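Local atomic coordinates of DyP (Bjerkandera adusta, PDB entry 3VXJ), a protein that binds heme b and probably uses hydrogen peroxide to oxidise dyes and phenols, as expected of a dye-decolorizing peroxidase. Residues Glu165-Leu170 and Arg259-Trp264; Glu391-Gln396 and Leu418-Lys423. One frame throughout, in Å; residues are numbered along the deposited sequence.

How the contacts relate
From the N terminus, contact 1 comes first: it brings the loop 165-170, which follows strand 146-155, against the end of helix 249-261, closing 88 residues that include strand 216-225 and helix 227-236. Contact 2 follows in series, neither nested in contact 1 nor crossing it, and closes a short loop of 21 residues between 391-396 and the start of strand 420-430. That strand lies antiparallel to strand 216-225, so the sheet reaches back into the span closed by contact 1. Both contacts line the heme and touch each other: Phe261 CE2 lies 3.6 Å from Ile393 CD1, and Phe167 packs on the backbone of Phe419.

Contact 1: Glu165-Leu170 and Arg259-Trp264; sequences EHFGFL and RMFGRW. With HEM (protoporphyrin IX containing Fe), chain B.
Glu165 OE2 is gripped by two N-H donors, the backbone N of Phe167 at 2.8 Å and the side-chain amide of Gln225, while OE1, near Phe261, takes the backbone N of Phe169. Phe167 N comes from above the carboxylate plane; Phe169 N meets OE1 on the anti side, 24° out of that plane. One carboxylate thus braces the type I turn Glu165-Gly168, where glycine suits the positive phi. From this turn, with CG anti to its carbonyl carbon (chi1 -65°), Phe169 sets that CG over one face of Phe261, toward the rim; the rings are oblique, centroids 4.2 Å apart and planes at 32°, with Phe261 CD2 over the centre of Phe169. Phe167 meets Phe261 differently, its CD2 reaching the edge at CZ, 3.8 Å away. Phe261 CE1 abuts the heme methine CHB at 3.5 Å. Beyond the helix end, where Gly262 again supplies positive phi, Arg263 O lies at the rim of Phe169, 3.3 Å from CE1, and is buried without a polar partner. A water donates to Leu170 O and Trp264 O. With Arg263 beside the propionate carbon CAA, the arrangement forms an aromatic wall of the heme pocket of a DyP-type peroxidase.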
ATOM      1  N   GLU A 165       8.361  -2.362  -7.873  1.00  8.90           N
ATOM      2  CA  GLU A 165       8.967  -2.186  -6.558  1.00  8.81           C
ATOM      3  C   GLU A 165      10.370  -2.841  -6.565  1.00  8.70           C
ATOM      4  O   GLU A 165      10.777  -3.434  -7.572  1.00  9.23           O
ATOM      5  CB  GLU A 165       8.023  -2.696  -5.455  1.00  8.72           C
ATOM      6  CG  GLU A 165       7.554  -4.136  -5.619  1.00  8.50           C
ATOM      7  CD  GLU A 165       8.678  -5.123  -5.376  1.00  8.93           C
ATOM      8  OE1 GLU A 165       8.903  -5.989  -6.246  1.00  9.46           O
ATOM      9  OE2 GLU A 165       9.360  -4.984  -4.337  1.00  9.05           O
ATOM     10  N   HIS A 166      11.113  -2.683  -5.474  1.00  8.76           N
ATOM     11  CA  HIS A 166      12.526  -3.078  -5.431  1.00  9.13           C
ATOM     12  C   HIS A 166      12.864  -4.566  -5.591  1.00  9.05           C
ATOM     13  O   HIS A 166      13.980  -4.873  -6.009  1.00  8.81           O
ATOM     14  CB  HIS A 166      13.235  -2.464  -4.231  1.00  9.43           C
ATOM     15  CG  HIS A 166      13.716  -1.076  -4.495  1.00  9.84           C
ATOM     16  ND1 HIS A 166      14.738  -0.806  -5.379  1.00 10.58           N
ATOM     17  CD2 HIS A 166      13.288   0.121  -4.032  1.00 10.59           C
ATOM     18  CE1 HIS A 166      14.936   0.498  -5.432  1.00 11.32           C
ATOM     19  NE2 HIS A 166      14.063   1.085  -4.630  1.00 11.81           N
ATOM     20  N   PHE A 167      11.943  -5.477  -5.291  1.00  8.59           N
ATOM     21  CA  PHE A 167      12.180  -6.888  -5.613  1.00  9.13           C
ATOM     22  C   PHE A 167      12.055  -7.149  -7.121  1.00  9.00           C
ATOM     23  O   PHE A 167      12.427  -8.224  -7.597  1.00 10.60           O
ATOM     24  CB  PHE A 167      11.218  -7.824  -4.874  1.00  8.93           C
ATOM     25  CG  PHE A 167      11.373  -7.838  -3.365  1.00  8.82           C
ATOM     26  CD1 PHE A 167      12.626  -7.841  -2.742  1.00  9.33           C
ATOM     27  CD2 PHE A 167      10.237  -7.876  -2.567  1.00  9.87           C
ATOM     28  CE1 PHE A 167      12.726  -7.864  -1.356  1.00  9.79           C
ATOM     29  CE2 PHE A 167      10.332  -7.907  -1.173  1.00  9.40           C
ATOM     30  CZ  PHE A 167      11.580  -7.895  -0.566  1.00  9.14           C
ATOM     31  N   GLY A 168      11.528  -6.168  -7.863  1.00  8.49           N
ATOM     32  CA  GLY A 168      11.422  -6.257  -9.314  1.00  8.69           C
ATOM     33  C   GLY A 168      10.018  -6.413  -9.882  1.00  8.31           C
ATOM     34  O   GLY A 168       9.866  -6.520 -11.104  1.00  9.06           O
ATOM     35  N   PHE A 169       8.994  -6.380  -9.030  1.00  7.89           N
ATOM     36  CA  PHE A 169       7.628  -6.692  -9.473  1.00  7.83           C
ATOM     37  C   PHE A 169       6.783  -5.457  -9.735  1.00  8.37           C
ATOM     38  O   PHE A 169       6.757  -4.534  -8.917  1.00  9.08           O
ATOM     39  CB  PHE A 169       6.930  -7.599  -8.441  1.00  7.33           C
ATOM     40  CG  PHE A 169       7.556  -8.964  -8.314  1.00  7.55           C
ATOM     41  CD1 PHE A 169       6.966 -10.074  -8.888  1.00  8.41           C
ATOM     42  CD2 PHE A 169       8.768  -9.123  -7.639  1.00  8.01           C
ATOM     43  CE1 PHE A 169       7.570 -11.326  -8.808  1.00  8.59           C
ATOM     44  CE2 PHE A 169       9.374 -10.380  -7.540  1.00  7.89           C
ATOM     45  CZ  PHE A 169       8.777 -11.477  -8.141  1.00  8.12           C
ATOM     46  N   LEU A 170       6.091  -5.448 -10.879  1.00  8.47           N
ATOM     47  CA  LEU A 170       5.143  -4.366 -11.197  1.00  9.24           C
ATOM     48  C   LEU A 170       4.094  -4.247 -10.094  1.00  9.86           C
ATOM     49  O   LEU A 170       3.449  -5.228  -9.740  1.00  8.93           O
ATOM     50  CB  LEU A 170       4.471  -4.584 -12.564  1.00  9.38           C
ATOM     51  CG  LEU A 170       3.542  -3.469 -13.067  1.00  9.16           C
ATOM     52  CD1 LEU A 170       4.274  -2.139 -13.262  1.00 13.25           C
ATOM     53  CD2 LEU A 170       2.907  -3.905 -14.379  1.00 11.67           C
ATOM     54  N   ARG A 259       5.745 -17.268  -7.771  1.00  7.42           N
ATOM     55  CA  ARG A 259       4.900 -18.098  -6.916  1.00  7.61           C
ATOM     56  C   ARG A 259       4.668 -17.439  -5.553  1.00  7.73           C
ATOM     57  O   ARG A 259       3.583 -17.564  -4.964  1.00  7.60           O
ATOM     58  CB  ARG A 259       5.533 -19.484  -6.744  1.00  8.01           C
ATOM     59  CG  ARG A 259       5.609 -20.303  -8.030  1.00  7.99           C
ATOM     60  CD  ARG A 259       4.263 -20.840  -8.434  1.00  7.79           C
ATOM     61  NE  ARG A 259       3.866 -21.948  -7.572  1.00  7.28           N
ATOM     62  CZ  ARG A 259       2.732 -22.626  -7.718  1.00  7.77           C
ATOM     63  NH1 ARG A 259       1.887 -22.317  -8.688  1.00  8.27           N
ATOM     64  NH2 ARG A 259       2.451 -23.620  -6.897  1.00  7.61           N
ATOM     65  N   MET A 260       5.685 -16.740  -5.056  1.00  7.52           N
ATOM     66  CA  MET A 260       5.572 -16.033  -3.785  1.00  7.78           C
ATOM     67  C   MET A 260       4.608 -14.854  -3.891  1.00  7.09           C
ATOM     68  O   MET A 260       3.833 -14.592  -2.963  1.00  7.61           O
ATOM     69  CB  MET A 260       6.949 -15.576  -3.303  1.00  8.45           C
ATOM     70  CG  MET A 260       7.840 -16.741  -2.915  1.00  8.38           C
ATOM     71  SD  MET A 260       9.604 -16.339  -2.851  1.00 13.06           S
ATOM     72  CE  MET A 260       9.677 -15.450  -1.317  1.00 14.97           C
ATOM     73  N   PHE A 261       4.643 -14.150  -5.023  1.00  7.08           N
ATOM     74  CA  PHE A 261       3.787 -12.973  -5.194  1.00  6.65           C
ATOM     75  C   PHE A 261       2.398 -13.276  -5.723  1.00  6.61           C
ATOM     76  O   PHE A 261       1.428 -12.582  -5.373  1.00  6.87           O
ATOM     77  CB  PHE A 261       4.448 -11.922  -6.087  1.00  6.71           C
ATOM     78  CG  PHE A 261       5.291 -10.946  -5.319  1.00  6.71           C
ATOM     79  CD1 PHE A 261       4.692  -9.875  -4.655  1.00  6.85           C
ATOM     80  CD2 PHE A 261       6.667 -11.109  -5.228  1.00  7.16           C
ATOM     81  CE1 PHE A 261       5.456  -8.982  -3.917  1.00  7.68           C
ATOM     82  CE2 PHE A 261       7.440 -10.209  -4.494  1.00  8.94           C
ATOM     83  CZ  PHE A 261       6.834  -9.144  -3.845  1.00  8.13           C
ATOM     84  N   GLY A 262       2.306 -14.297  -6.575  1.00  6.49           N
ATOM     85  CA  GLY A 262       1.099 -14.558  -7.361  1.00  6.65           C
ATOM     86  C   GLY A 262       1.069 -13.838  -8.704  1.00  6.49           C
ATOM     87  O   GLY A 262       0.089 -13.962  -9.454  1.00  6.32           O
ATOM     88  N   ARG A 263       2.129 -13.089  -9.014  1.00  6.83           N
ATOM     89  CA  ARG A 263       2.331 -12.456 -10.317  1.00  6.75           C
ATOM     90  C   ARG A 263       3.791 -12.563 -10.683  1.00  7.03           C
ATOM     91  O   ARG A 263       4.659 -12.536  -9.815  1.00  6.83           O
ATOM     92  CB  ARG A 263       1.956 -10.972 -10.286  1.00  7.06           C
ATOM     93  CG  ARG A 263       0.486 -10.659 -10.100  1.00  7.43           C
ATOM     94  CD  ARG A 263       0.253  -9.173 -10.254  1.00  7.38           C
ATOM     95  NE  ARG A 263      -1.154  -8.843 -10.038  1.00  7.82           N
ATOM     96  CZ  ARG A 263      -2.102  -8.831 -10.972  1.00  7.30           C
ATOM     97  NH1 ARG A 263      -1.815  -9.031 -12.255  1.00  8.24           N
ATOM     98  NH2 ARG A 263      -3.352  -8.550 -10.611  1.00  8.49           N
ATOM     99  N   TRP A 264       4.053 -12.675 -11.979  1.00  7.03           N
ATOM    100  CA  TRP A 264       5.387 -12.472 -12.514  1.00  7.65           C
ATOM    101  C   TRP A 264       5.803 -11.001 -12.355  1.00  7.77           C
ATOM    102  O   TRP A 264       4.961 -10.113 -12.143  1.00  7.78           O
ATOM    103  CB  TRP A 264       5.423 -12.852 -13.999  1.00  7.88           C
ATOM    104  CG  TRP A 264       5.111 -14.289 -14.250  1.00  7.60           C
ATOM    105  CD1 TRP A 264       3.884 -14.823 -14.522  1.00  8.40           C
ATOM    106  CD2 TRP A 264       6.043 -15.379 -14.268  1.00  7.88           C
ATOM    107  NE1 TRP A 264       3.991 -16.188 -14.695  1.00  8.35           N
ATOM    108  CE2 TRP A 264       5.304 -16.552 -14.549  1.00  8.34           C
ATOM    109  CE3 TRP A 264       7.433 -15.482 -14.077  1.00  8.79           C
ATOM    110  CZ2 TRP A 264       5.906 -17.814 -14.626  1.00  9.64           C
ATOM    111  CZ3 TRP A 264       8.031 -16.738 -14.163  1.00 10.04           C
ATOM    112  CH2 TRP A 264       7.265 -17.883 -14.447  1.00  9.35           C
TER
HETATM  113  CHA HEM B 501      -0.582  -6.326  -4.586  1.00  6.30           C
HETATM  114  CHB HEM B 501       4.105  -5.770  -3.542  1.00  7.50           C
HETATM  115  CHC HEM B 501       3.020  -4.929   1.095  1.00  5.94           C
HETATM  116  CHD HEM B 501      -1.677  -5.446   0.073  1.00  5.99           C
HETATM  117  C1A HEM B 501       0.780  -6.283  -4.700  1.00  6.15           C
HETATM  118  C2A HEM B 501       1.529  -6.557  -5.906  1.00  6.49           C
HETATM  119  C3A HEM B 501       2.833  -6.411  -5.608  1.00  6.45           C
HETATM  120  C4A HEM B 501       2.934  -6.013  -4.222  1.00  6.57           C
HETATM  121  CMA HEM B 501       4.036  -6.590  -6.553  1.00  8.98           C
HETATM  122  CAA HEM B 501       0.906  -7.007  -7.246  1.00  6.84           C
HETATM  123  CBA HEM B 501       0.488  -5.874  -8.185  1.00  7.98           C
HETATM  124  CGA HEM B 501      -0.749  -5.130  -7.740  1.00 10.20           C
HETATM  125  O1A HEM B 501      -1.871  -5.679  -7.792  1.00 12.11           O
HETATM  126  O2A HEM B 501      -0.608  -3.938  -7.351  1.00 13.52           O
HETATM  127  C1B HEM B 501       4.226  -5.478  -2.198  1.00  6.15           C
HETATM  128  C2B HEM B 501       5.467  -5.232  -1.494  1.00  6.44           C
HETATM  129  C3B HEM B 501       5.165  -4.993  -0.204  1.00  7.24           C
HETATM  130  C4B HEM B 501       3.725  -5.072  -0.075  1.00  5.70           C
HETATM  131  CMB HEM B 501       6.860  -5.274  -2.159  1.00  7.69           C
HETATM  132  CAB HEM B 501       6.118  -4.656   0.961  1.00  7.43           C
HETATM  133  CBB HEM B 501       7.321  -4.112   0.760  1.00  8.01           C
HETATM  134  C1C HEM B 501       1.659  -5.043   1.226  1.00  5.46           C
HETATM  135  C2C HEM B 501       0.917  -4.955   2.469  1.00  6.18           C
HETATM  136  C3C HEM B 501      -0.386  -5.114   2.189  1.00  6.54           C
HETATM  137  C4C HEM B 501      -0.497  -5.299   0.758  1.00  5.79           C
HETATM  138  CMC HEM B 501       1.563  -4.704   3.845  1.00  9.08           C
HETATM  139  CAC HEM B 501      -1.602  -5.094   3.151  1.00  7.40           C
HETATM  140  CBC HEM B 501      -1.536  -5.618   4.383  1.00  8.40           C
HETATM  141  C1D HEM B 501      -1.803  -5.660  -1.276  1.00  5.27           C
HETATM  142  C2D HEM B 501      -3.071  -5.702  -1.961  1.00  6.39           C
HETATM  143  C3D HEM B 501      -2.734  -5.986  -3.392  1.00  6.33           C
HETATM  144  C4D HEM B 501      -1.297  -6.081  -3.445  1.00  6.08           C
HETATM  145  CMD HEM B 501      -4.493  -5.526  -1.403  1.00  7.64           C
HETATM  146  CAD HEM B 501      -3.769  -6.151  -4.515  1.00  6.82           C
HETATM  147  CBD HEM B 501      -4.297  -7.580  -4.442  1.00  7.41           C
HETATM  148  CGD HEM B 501      -5.358  -7.833  -5.479  1.00  7.06           C
HETATM  149  O1D HEM B 501      -5.222  -8.842  -6.222  1.00  7.67           O
HETATM  150  O2D HEM B 501      -6.330  -7.049  -5.568  1.00  8.12           O
HETATM  151  NA  HEM B 501       1.667  -5.982  -3.697  1.00  6.34           N
HETATM  152  NB  HEM B 501       3.173  -5.407  -1.294  1.00  6.47           N
HETATM  153  NC  HEM B 501       0.764  -5.291   0.212  1.00  5.63           N
HETATM  154  ND  HEM B 501      -0.766  -5.856  -2.185  1.00  6.25           N
HETATM  155 FE   HEM B 501       1.221  -5.702  -1.722  1.00  7.00          FE
HETATM  156  O   HOH W   1       3.408  -7.963 -10.483  1.00  6.73           O
HETATM  157  O   HOH W   2       1.089  -3.774  -2.208  1.00 13.20           O

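Contact 2: Glu391-Gln396 and Leu418-Lys423; sequences EPIIGQ and LFVIPK. With HEM (protoporphyrin IX containing Fe), chain B.
Ile394 and Val420 lie side by side, with Ile394 CG2 3.7 Å from Val420 CG1, and both methyls also reach the heme vinyl group, at CAB and CBB respectively. In Ile394, CG1 stands between the backbone N and the carbonyl carbon (chi1 47°) and there lies against pyrrole C of the heme, at C2C and CMC, while CG2 fills the angle between the vinyl carbon CAB and Val420. Val420 has CG1 anti to its backbone N (chi1 176°), while its other methyl, CG2, comes 3.4 Å from Ile393 O. Branched aliphatic residues suit this buried wall, since two branches at CB let each meet the heme and the other segment at once. An alanine here, without CG1, CG2 and CD1, would probably open a gap beside heme C2C and CMC and between Val420 CG1 and CAB, leaving the vinyl freer to turn.

Gln396 and Pro422 reach toward each other tip to tip, Gln396 OE1 lying 3.2 Å from Pro422 CG. With chi2 near anti (-166°) CD is carried straight out from CB, and the amide NE2 bonds to Asp103 OD1 and Leu101 O, while a water donates to both OE1 and Val420 O. A second water donates to Pro392 O and Ile393 O and accepts from Phe419 N. Glu391 OE2 receives the backbone N of Ile393 at 2.8 Å, and OE1 receives that of Ile394 as well as His308 ND1, holding the carboxylate against the axial ligand. Gly395 suits its place because a side chain would strike Glu391 O.

Ile393 touches Met260 and Phe261 of helix 249-261 and His308 of helix 308-312, so the loop 391-396 is wedged between these helices and strand 420-430, an outer strand of its sheet that pairs with 216-225.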
ATOM      1  N   GLU A 391       2.075 -15.778   4.526  1.00  8.05           N
ATOM      2  CA  GLU A 391       2.350 -15.083   3.279  1.00  7.77           C
ATOM      3  C   GLU A 391       3.850 -14.719   3.249  1.00  7.89           C
ATOM      4  O   GLU A 391       4.342 -14.053   4.166  1.00  7.82           O
ATOM      5  CB  GLU A 391       1.458 -13.850   3.200  1.00  7.89           C
ATOM      6  CG  GLU A 391       1.280 -13.292   1.797  1.00  7.50           C
ATOM      7  CD  GLU A 391       2.496 -12.541   1.321  1.00  8.41           C
ATOM      8  OE1 GLU A 391       2.679 -11.382   1.761  1.00  8.33           O
ATOM      9  OE2 GLU A 391       3.267 -13.109   0.502  1.00  8.12           O
ATOM     10  N   PRO A 392       4.584 -15.175   2.215  1.00  7.77           N
ATOM     11  CA  PRO A 392       6.047 -15.031   2.244  1.00  8.19           C
ATOM     12  C   PRO A 392       6.597 -13.611   2.129  1.00  7.72           C
ATOM     13  O   PRO A 392       7.728 -13.387   2.563  1.00  8.80           O
ATOM     14  CB  PRO A 392       6.514 -15.880   1.053  1.00  8.56           C
ATOM     15  CG  PRO A 392       5.313 -15.934   0.136  1.00  8.46           C
ATOM     16  CD  PRO A 392       4.136 -15.997   1.075  1.00  7.86           C
ATOM     17  N   ILE A 393       5.842 -12.672   1.553  1.00  7.68           N
ATOM     18  CA  ILE A 393       6.336 -11.310   1.391  1.00  8.08           C
ATOM     19  C   ILE A 393       6.147 -10.481   2.662  1.00  8.14           C
ATOM     20  O   ILE A 393       7.124  -9.928   3.181  1.00  8.86           O
ATOM     21  CB  ILE A 393       5.726 -10.637   0.140  1.00  7.78           C
ATOM     22  CG1 ILE A 393       5.959 -11.509  -1.116  1.00  8.04           C
ATOM     23  CG2 ILE A 393       6.274  -9.220  -0.065  1.00  8.57           C
ATOM     24  CD1 ILE A 393       7.413 -11.976  -1.347  1.00  9.15           C
ATOM     25  N   ILE A 394       4.918 -10.395   3.175  1.00  8.38           N
ATOM     26  CA  ILE A 394       4.665  -9.555   4.361  1.00  9.28           C
ATOM     27  C   ILE A 394       4.023 -10.265   5.556  1.00  8.46           C
ATOM     28  O   ILE A 394       3.745  -9.630   6.558  1.00  8.10           O
ATOM     29  CB  ILE A 394       3.949  -8.190   4.037  1.00 10.53           C
ATOM     30  CG1 ILE A 394       2.751  -8.368   3.108  1.00 12.88           C
ATOM     31  CG2 ILE A 394       4.949  -7.179   3.460  1.00 12.89           C
ATOM     32  CD1 ILE A 394       1.507  -8.893   3.800  1.00 12.78           C
ATOM     33  N   GLY A 395       3.806 -11.574   5.478  1.00  8.21           N
ATOM     34  CA  GLY A 395       3.303 -12.313   6.642  1.00  9.18           C
ATOM     35  C   GLY A 395       4.311 -12.281   7.781  1.00  9.56           C
ATOM     36  O   GLY A 395       5.517 -12.431   7.559  1.00  9.97           O
ATOM     37  N   GLN A 396       3.842 -12.098   9.012  1.00 10.36           N
ATOM     38  CA  GLN A 396       4.788 -11.885  10.122  1.00 12.06           C
ATOM     39  C   GLN A 396       4.873 -12.943  11.224  1.00 14.50           C
ATOM     40  O   GLN A 396       5.768 -12.895  12.079  1.00 16.64           O
ATOM     41  CB  GLN A 396       4.668 -10.468  10.671  1.00 11.52           C
ATOM     42  CG  GLN A 396       5.203  -9.460   9.666  1.00 10.53           C
ATOM     43  CD  GLN A 396       5.434  -8.104  10.259  1.00 10.45           C
ATOM     44  OE1 GLN A 396       6.552  -7.586  10.217  1.00 11.65           O
ATOM     45  NE2 GLN A 396       4.388  -7.509  10.813  1.00 10.13           N
ATOM     46  N   LEU A 418      12.418 -13.222   6.596  1.00 12.43           N
ATOM     47  CA  LEU A 418      11.680 -11.983   6.367  1.00 12.17           C
ATOM     48  C   LEU A 418      12.529 -11.016   5.541  1.00 12.17           C
ATOM     49  O   LEU A 418      13.639 -10.655   5.939  1.00 13.62           O
ATOM     50  CB  LEU A 418      11.252 -11.348   7.694  1.00 13.07           C
ATOM     51  CG  LEU A 418      10.279 -10.156   7.636  1.00 12.63           C
ATOM     52  CD1 LEU A 418       8.964 -10.454   6.911  1.00 13.51           C
ATOM     53  CD2 LEU A 418       9.998  -9.624   9.046  1.00 15.25           C
ATOM     54  N   PHE A 419      12.011 -10.618   4.381  1.00 11.05           N
ATOM     55  CA  PHE A 419      12.722  -9.703   3.486  1.00 10.58           C
ATOM     56  C   PHE A 419      12.147  -8.286   3.514  1.00  9.89           C
ATOM     57  O   PHE A 419      12.641  -7.392   2.810  1.00 10.16           O
ATOM     58  CB  PHE A 419      12.689 -10.216   2.045  1.00 10.99           C
ATOM     59  CG  PHE A 419      13.202 -11.613   1.875  1.00 11.95           C
ATOM     60  CD1 PHE A 419      14.520 -11.926   2.184  1.00 13.00           C
ATOM     61  CD2 PHE A 419      12.375 -12.602   1.373  1.00 11.89           C
ATOM     62  CE1 PHE A 419      15.004 -13.229   2.016  1.00 13.97           C
ATOM     63  CE2 PHE A 419      12.848 -13.912   1.200  1.00 13.39           C
ATOM     64  CZ  PHE A 419      14.158 -14.217   1.524  1.00 13.01           C
ATOM     65  N   VAL A 420      11.099  -8.102   4.312  1.00  9.37           N
ATOM     66  CA  VAL A 420      10.392  -6.833   4.422  1.00  9.29           C
ATOM     67  C   VAL A 420      10.333  -6.479   5.901  1.00  9.53           C
ATOM     68  O   VAL A 420       9.723  -7.194   6.692  1.00 10.97           O
ATOM     69  CB  VAL A 420       8.958  -6.920   3.843  1.00  8.91           C
ATOM     70  CG1 VAL A 420       8.217  -5.607   4.057  1.00  9.77           C
ATOM     71  CG2 VAL A 420       8.995  -7.275   2.349  1.00 10.17           C
ATOM     72  N   ILE A 421      10.987  -5.386   6.276  1.00 10.39           N
ATOM     73  CA  ILE A 421      11.145  -5.021   7.675  1.00 10.37           C
ATOM     74  C   ILE A 421      10.371  -3.736   7.965  1.00  9.69           C
ATOM     75  O   ILE A 421      10.701  -2.687   7.408  1.00  9.50           O
ATOM     76  CB  ILE A 421      12.632  -4.773   8.016  1.00 10.75           C
ATOM     77  CG1 ILE A 421      13.522  -5.936   7.542  1.00 11.58           C
ATOM     78  CG2 ILE A 421      12.813  -4.506   9.510  1.00 11.56           C
ATOM     79  CD1 ILE A 421      13.279  -7.271   8.241  1.00 14.76           C
ATOM     80  N   PRO A 422       9.331  -3.803   8.815  1.00  9.73           N
ATOM     81  CA  PRO A 422       8.648  -2.560   9.192  1.00  9.50           C
ATOM     82  C   PRO A 422       9.542  -1.689  10.072  1.00  9.83           C
ATOM     83  O   PRO A 422      10.051  -2.147  11.105  1.00 10.42           O
ATOM     84  CB  PRO A 422       7.416  -3.054   9.974  1.00  9.98           C
ATOM     85  CG  PRO A 422       7.260  -4.514   9.585  1.00 10.83           C
ATOM     86  CD  PRO A 422       8.668  -4.996   9.379  1.00 10.28           C
ATOM     87  N   LYS A 423       9.739  -0.442   9.646  1.00  9.19           N
ATOM     88  CA  LYS A 423      10.594   0.514  10.356  1.00  9.80           C
ATOM     89  C   LYS A 423       9.784   1.601  11.053  1.00  9.83           C
ATOM     90  O   LYS A 423      10.349   2.473  11.711  1.00 10.79           O
ATOM     91  CB  LYS A 423      11.586   1.168   9.391  1.00 10.35           C
ATOM     92  CG  LYS A 423      12.526   0.197   8.671  1.00 10.69           C
ATOM     93  CD  LYS A 423      13.396  -0.618   9.628  1.00 12.75           C
ATOM     94  CE  LYS A 423      14.443   0.255  10.329  1.00 13.55           C
ATOM     95  NZ  LYS A 423      15.165  -0.528  11.367  1.00 15.44           N
TER
HETATM   96  CHA HEM B 501      -0.582  -6.326  -4.586  1.00  6.30           C
HETATM   97  CHB HEM B 501       4.105  -5.770  -3.542  1.00  7.50           C
HETATM   98  CHC HEM B 501       3.020  -4.929   1.095  1.00  5.94           C
HETATM   99  CHD HEM B 501      -1.677  -5.446   0.073  1.00  5.99           C
HETATM  100  C1A HEM B 501       0.780  -6.283  -4.700  1.00  6.15           C
HETATM  101  C2A HEM B 501       1.529  -6.557  -5.906  1.00  6.49           C
HETATM  102  C3A HEM B 501       2.833  -6.411  -5.608  1.00  6.45           C
HETATM  103  C4A HEM B 501       2.934  -6.013  -4.222  1.00  6.57           C
HETATM  104  CMA HEM B 501       4.036  -6.590  -6.553  1.00  8.98           C
HETATM  105  CAA HEM B 501       0.906  -7.007  -7.246  1.00  6.84           C
HETATM  106  CBA HEM B 501       0.488  -5.874  -8.185  1.00  7.98           C
HETATM  107  CGA HEM B 501      -0.749  -5.130  -7.740  1.00 10.20           C
HETATM  108  O1A HEM B 501      -1.871  -5.679  -7.792  1.00 12.11           O
HETATM  109  O2A HEM B 501      -0.608  -3.938  -7.351  1.00 13.52           O
HETATM  110  C1B HEM B 501       4.226  -5.478  -2.198  1.00  6.15           C
HETATM  111  C2B HEM B 501       5.467  -5.232  -1.494  1.00  6.44           C
HETATM  112  C3B HEM B 501       5.165  -4.993  -0.204  1.00  7.24           C
HETATM  113  C4B HEM B 501       3.725  -5.072  -0.075  1.00  5.70           C
HETATM  114  CMB HEM B 501       6.860  -5.274  -2.159  1.00  7.69           C
HETATM  115  CAB HEM B 501       6.118  -4.656   0.961  1.00  7.43           C
HETATM  116  CBB HEM B 501       7.321  -4.112   0.760  1.00  8.01           C
HETATM  117  C1C HEM B 501       1.659  -5.043   1.226  1.00  5.46           C
HETATM  118  C2C HEM B 501       0.917  -4.955   2.469  1.00  6.18           C
HETATM  119  C3C HEM B 501      -0.386  -5.114   2.189  1.00  6.54           C
HETATM  120  C4C HEM B 501      -0.497  -5.299   0.758  1.00  5.79           C
HETATM  121  CMC HEM B 501       1.563  -4.704   3.845  1.00  9.08           C
HETATM  122  CAC HEM B 501      -1.602  -5.094   3.151  1.00  7.40           C
HETATM  123  CBC HEM B 501      -1.536  -5.618   4.383  1.00  8.40           C
HETATM  124  C1D HEM B 501      -1.803  -5.660  -1.276  1.00  5.27           C
HETATM  125  C2D HEM B 501      -3.071  -5.702  -1.961  1.00  6.39           C
HETATM  126  C3D HEM B 501      -2.734  -5.986  -3.392  1.00  6.33           C
HETATM  127  C4D HEM B 501      -1.297  -6.081  -3.445  1.00  6.08           C
HETATM  128  CMD HEM B 501      -4.493  -5.526  -1.403  1.00  7.64           C
HETATM  129  CAD HEM B 501      -3.769  -6.151  -4.515  1.00  6.82           C
HETATM  130  CBD HEM B 501      -4.297  -7.580  -4.442  1.00  7.41           C
HETATM  131  CGD HEM B 501      -5.358  -7.833  -5.479  1.00  7.06           C
HETATM  132  O1D HEM B 501      -5.222  -8.842  -6.222  1.00  7.67           O
HETATM  133  O2D HEM B 501      -6.330  -7.049  -5.568  1.00  8.12           O
HETATM  134  NA  HEM B 501       1.667  -5.982  -3.697  1.00  6.34           N
HETATM  135  NB  HEM B 501       3.173  -5.407  -1.294  1.00  6.47           N
HETATM  136  NC  HEM B 501       0.764  -5.291   0.212  1.00  5.63           N
HETATM  137  ND  HEM B 501      -0.766  -5.856  -2.185  1.00  6.25           N
HETATM  138 FE   HEM B 501       1.221  -5.702  -1.722  1.00  7.00          FE
HETATM  139  O   HOH W   3       9.578 -11.248   3.030  1.00  7.75           O
HETATM  140  O   HOH W   4       7.086  -7.402   7.330  1.00 11.03           O
HETATM  141  O   HOH W   2       1.089  -3.774  -2.208  1.00 13.20           O